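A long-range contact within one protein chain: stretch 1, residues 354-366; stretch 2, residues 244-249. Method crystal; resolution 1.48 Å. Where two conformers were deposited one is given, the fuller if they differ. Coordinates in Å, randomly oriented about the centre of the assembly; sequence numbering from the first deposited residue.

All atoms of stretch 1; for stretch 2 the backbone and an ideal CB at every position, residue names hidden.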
# COMPACT_ATOMS: atom_id res chain seq x y z
N ALA A 354 18.59 -5.36 20.20
CA ALA A 354 17.56 -5.65 21.19
C ALA A 354 16.16 -5.74 20.63
O ALA A 354 15.29 -6.35 21.27
CB ALA A 354 17.57 -4.60 22.28
N TRP A 355 15.87 -5.19 19.46
CA TRP A 355 14.51 -5.29 18.95
C TRP A 355 14.09 -6.75 18.77
O TRP A 355 12.97 -7.08 19.14
CB TRP A 355 14.33 -4.52 17.62
CG TRP A 355 12.94 -4.57 17.01
CD1 TRP A 355 12.52 -5.21 15.85
CD2 TRP A 355 11.79 -3.88 17.52
NE1 TRP A 355 11.21 -4.97 15.69
CE2 TRP A 355 10.73 -4.13 16.65
CE3 TRP A 355 11.59 -3.03 18.59
CZ2 TRP A 355 9.45 -3.60 16.86
CZ3 TRP A 355 10.27 -2.49 18.81
CH2 TRP A 355 9.25 -2.82 17.97
N PRO A 356 14.98 -7.63 18.31
CA PRO A 356 14.52 -9.05 18.20
C PRO A 356 14.22 -9.65 19.57
O PRO A 356 13.46 -10.61 19.63
CB PRO A 356 15.68 -9.74 17.51
CG PRO A 356 16.50 -8.68 16.87
CD PRO A 356 16.26 -7.40 17.61
N LEU A 357 14.80 -9.13 20.64
CA LEU A 357 14.49 -9.62 21.98
C LEU A 357 13.13 -9.18 22.41
O LEU A 357 12.39 -9.95 23.03
CB LEU A 357 15.54 -9.19 23.02
CG LEU A 357 16.97 -9.65 22.68
CD1 LEU A 357 17.91 -8.94 23.61
CD2 LEU A 357 16.98 -11.16 22.82
N LEU A 358 12.78 -7.94 22.06
CA LEU A 358 11.43 -7.46 22.39
C LEU A 358 10.43 -8.29 21.63
O LEU A 358 9.41 -8.68 22.15
CB LEU A 358 11.28 -6.02 22.01
CG LEU A 358 11.50 -5.05 23.18
CD1 LEU A 358 12.93 -5.01 23.55
CD2 LEU A 358 10.97 -3.63 22.91
N VAL A 359 10.72 -8.58 20.34
CA VAL A 359 9.80 -9.37 19.56
C VAL A 359 9.64 -10.76 20.19
O VAL A 359 8.52 -11.27 20.36
CB VAL A 359 10.27 -9.45 18.09
CG1 VAL A 359 9.39 -10.42 17.33
CG2 VAL A 359 10.20 -8.01 17.49
N ALA A 360 10.76 -11.43 20.51
CA ALA A 360 10.66 -12.73 21.13
C ALA A 360 9.89 -12.73 22.42
O ALA A 360 9.16 -13.64 22.74
CB ALA A 360 12.03 -13.31 21.33
N PHE A 361 10.08 -11.68 23.22
CA PHE A 361 9.31 -11.55 24.46
C PHE A 361 7.80 -11.43 24.15
O PHE A 361 6.97 -12.07 24.77
CB PHE A 361 9.78 -10.31 25.23
CG PHE A 361 8.96 -10.00 26.43
CD1 PHE A 361 8.94 -10.88 27.47
CD2 PHE A 361 8.24 -8.82 26.49
CE1 PHE A 361 8.16 -10.64 28.58
CE2 PHE A 361 7.50 -8.52 27.64
CZ PHE A 361 7.43 -9.44 28.62
N ARG A 362 7.46 -10.56 23.20
CA ARG A 362 6.02 -10.38 22.87
C ARG A 362 5.38 -11.62 22.26
O ARG A 362 4.20 -11.83 22.43
CB ARG A 362 5.84 -9.19 21.97
CG ARG A 362 6.23 -7.85 22.61
CD ARG A 362 5.44 -7.61 23.81
NE ARG A 362 5.80 -6.26 24.34
CZ ARG A 362 5.39 -5.86 25.53
NH1 ARG A 362 4.62 -6.63 26.26
NH2 ARG A 362 5.71 -4.66 25.91
N GLU A 363 6.21 -12.42 21.60
CA GLU A 363 5.80 -13.73 21.10
C GLU A 363 5.76 -14.82 22.11
O GLU A 363 5.42 -15.95 21.76
CB GLU A 363 6.77 -14.12 19.93
CG GLU A 363 6.52 -13.23 18.76
CD GLU A 363 5.18 -13.59 18.10
OE1 GLU A 363 4.34 -14.41 18.64
OE2 GLU A 363 4.96 -13.17 16.98
N GLY A 364 6.10 -14.53 23.35
CA GLY A 364 6.00 -15.49 24.42
C GLY A 364 7.13 -16.52 24.44
O GLY A 364 6.99 -17.54 25.11
N LEU A 365 8.26 -16.22 23.82
CA LEU A 365 9.30 -17.18 23.68
C LEU A 365 10.42 -17.07 24.70
O LEU A 365 11.18 -18.05 24.85
CB LEU A 365 9.97 -17.02 22.28
CG LEU A 365 9.03 -17.23 21.12
CD1 LEU A 365 9.79 -16.88 19.82
CD2 LEU A 365 8.50 -18.62 21.11
N ILE A 366 10.60 -15.91 25.29
CA ILE A 366 11.64 -15.70 26.29
C ILE A 366 11.11 -14.94 27.44
O ILE A 366 10.14 -14.17 27.32
CB ILE A 366 12.90 -14.97 25.70
CG1 ILE A 366 12.55 -13.53 25.20
CG2 ILE A 366 13.51 -15.78 24.58
CD1 ILE A 366 13.69 -12.71 24.80
N UNK A 244 12.08 -11.71 9.31
CA UNK A 244 13.46 -11.38 9.69
C UNK A 244 13.52 -11.03 11.17
O UNK A 244 14.49 -11.39 11.87
CB UNK A 244 14.00 -10.22 8.85
N UNK A 245 12.53 -10.33 11.68
CA UNK A 245 12.46 -9.92 13.09
C UNK A 245 12.12 -11.01 14.04
O UNK A 245 12.18 -10.77 15.27
CB UNK A 245 11.43 -8.80 13.26
N UNK A 246 11.75 -12.18 13.58
CA UNK A 246 11.32 -13.27 14.42
C UNK A 246 9.93 -13.20 14.89
O UNK A 246 9.51 -13.89 15.82
CB UNK A 246 12.23 -13.37 15.64
N UNK A 247 9.10 -12.43 14.22
CA UNK A 247 7.70 -12.57 14.48
C UNK A 247 7.27 -14.01 14.15
O UNK A 247 7.75 -14.56 13.10
CB UNK A 247 6.90 -11.55 13.67
N UNK A 248 6.38 -14.59 14.96
CA UNK A 248 5.93 -15.96 14.69
C UNK A 248 4.88 -15.95 13.60
O UNK A 248 3.77 -15.47 13.76
CB UNK A 248 5.38 -16.62 15.96
N UNK A 249 5.32 -16.33 12.40
CA UNK A 249 4.48 -16.41 11.22
C UNK A 249 4.45 -17.87 10.77
O UNK A 249 5.38 -18.26 10.04
CB UNK A 249 4.99 -15.49 10.11

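Position 244 has helical backbone angles (-60/-39), and its ideal CB has nothing of stretch 1 within 5.5 Å. The contact therefore sets no requirement, and many side chains would serve. The deposited residue is Gln-244, extended with chi1 and chi2 both t; its side chain stays clear of stretch 1.

At position 245 CA-to-CB points sideways, and the ideal CB lies 4.5 Å from both Val-359 CG2 and Trp-355 NE1. Stretch 1 thus offers a methyl group and the NE1 edge of an indole. A medium aliphatic would fit, but an aromatic could also present a ring face to that edge. The residue is Trp-245, with chi1 m. Trp-355 NE1 comes 3.4 Å from Trp-245 CD2, over one face of the ring, and the planes meet at 78°, the Trp-355 five-membered ring centroid 4.5 Å from the Trp-245 six-membered ring centroid: an edge-to-face pair. The backbone contributes too. Trp-245 O packs 3.5 Å from Val-359 CG1 and accepts a hydrogen bond from a water that also donates to Pro-356 O, both at 2.8 Å, so one water joins two carbonyls across the contact.

Position 246 has phi/psi of 80/20. Positive phi by itself favours glycine, although asparagine can adopt it. The ideal CB points toward stretch 1 yet keeps 4.4 Å from Val-359 CG1 and 5.0 Å from Pro-356 O, so these distances alone would not exclude a small side chain. Gly-246 is deposited, ending a helix in a Schellman motif; its C lies 3.7 Å from Val-359 CG1.

At position 247 the ideal CB points sideways, 4.6 Å from Val-359 CG1 and 4.2 Å from Glu-363 OE2. Valine, isoleucine or threonine would be plausible. Val-247 (chi1 t) places CG2 4.0 Å from Val-359 CG1, an apolar contact, while its CG1 sits 3.5 Å from Glu-363 OE2.

Position 248 directs CA-to-CB toward stretch 1, its ideal CB 3.6 Å from Glu-363 OE2. Its backbone N meets the same carboxylate oxygen, a hydrogen bond available to any residue except proline. Beyond lies the methyl of Leu-365 CD1, so a long side chain with an aliphatic stem would suit, lysine, arginine or methionine among them. In Arg-248, N donates to Glu-363 OE2 (2.8 Å, 166°). Chi1 to chi3 are all m, and the stem packs with CG 3.7 Å from Glu-363 CD and CD 3.7 Å from Leu-365 CD1.

Position 249 turns CA-to-CB away and is unconstrained by stretch 1. Val-249 CG2 is 6.4 Å from Glu-363 OE2.

Stretch 2, residues 244-249: QWGVRV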
# COMPACT_ATOMS: atom_id res chain seq x y z
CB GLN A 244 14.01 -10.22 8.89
CG GLN A 244 15.49 -9.91 9.12
CD GLN A 244 15.93 -8.62 8.42
OE1 GLN A 244 15.18 -8.04 7.61
NE2 GLN A 244 17.10 -8.13 8.77
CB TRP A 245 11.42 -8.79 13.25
CG TRP A 245 11.78 -7.47 12.66
CD1 TRP A 245 12.97 -7.08 12.19
CD2 TRP A 245 10.92 -6.37 12.56
NE1 TRP A 245 12.88 -5.80 11.76
CE2 TRP A 245 11.64 -5.32 11.99
CE3 TRP A 245 9.58 -6.14 12.88
CZ2 TRP A 245 11.05 -4.05 11.76
CZ3 TRP A 245 9.01 -4.91 12.65
CH2 TRP A 245 9.77 -3.88 12.12
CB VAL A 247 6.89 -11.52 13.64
CG1 VAL A 247 5.39 -11.73 13.80
CG2 VAL A 247 7.35 -10.12 13.96
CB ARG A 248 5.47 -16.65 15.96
CG ARG A 248 6.59 -16.80 17.00
CD ARG A 248 8.05 -17.21 16.55
NE ARG A 248 8.11 -18.67 16.44
CZ ARG A 248 9.06 -19.38 15.83
NH1 ARG A 248 8.94 -20.72 15.73
NH2 ARG A 248 10.12 -18.78 15.28
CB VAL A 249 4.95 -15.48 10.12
CG1 VAL A 249 3.88 -15.49 9.00
CG2 VAL A 249 5.14 -14.06 10.61
O HOH W 1 13.12 -12.28 17.46
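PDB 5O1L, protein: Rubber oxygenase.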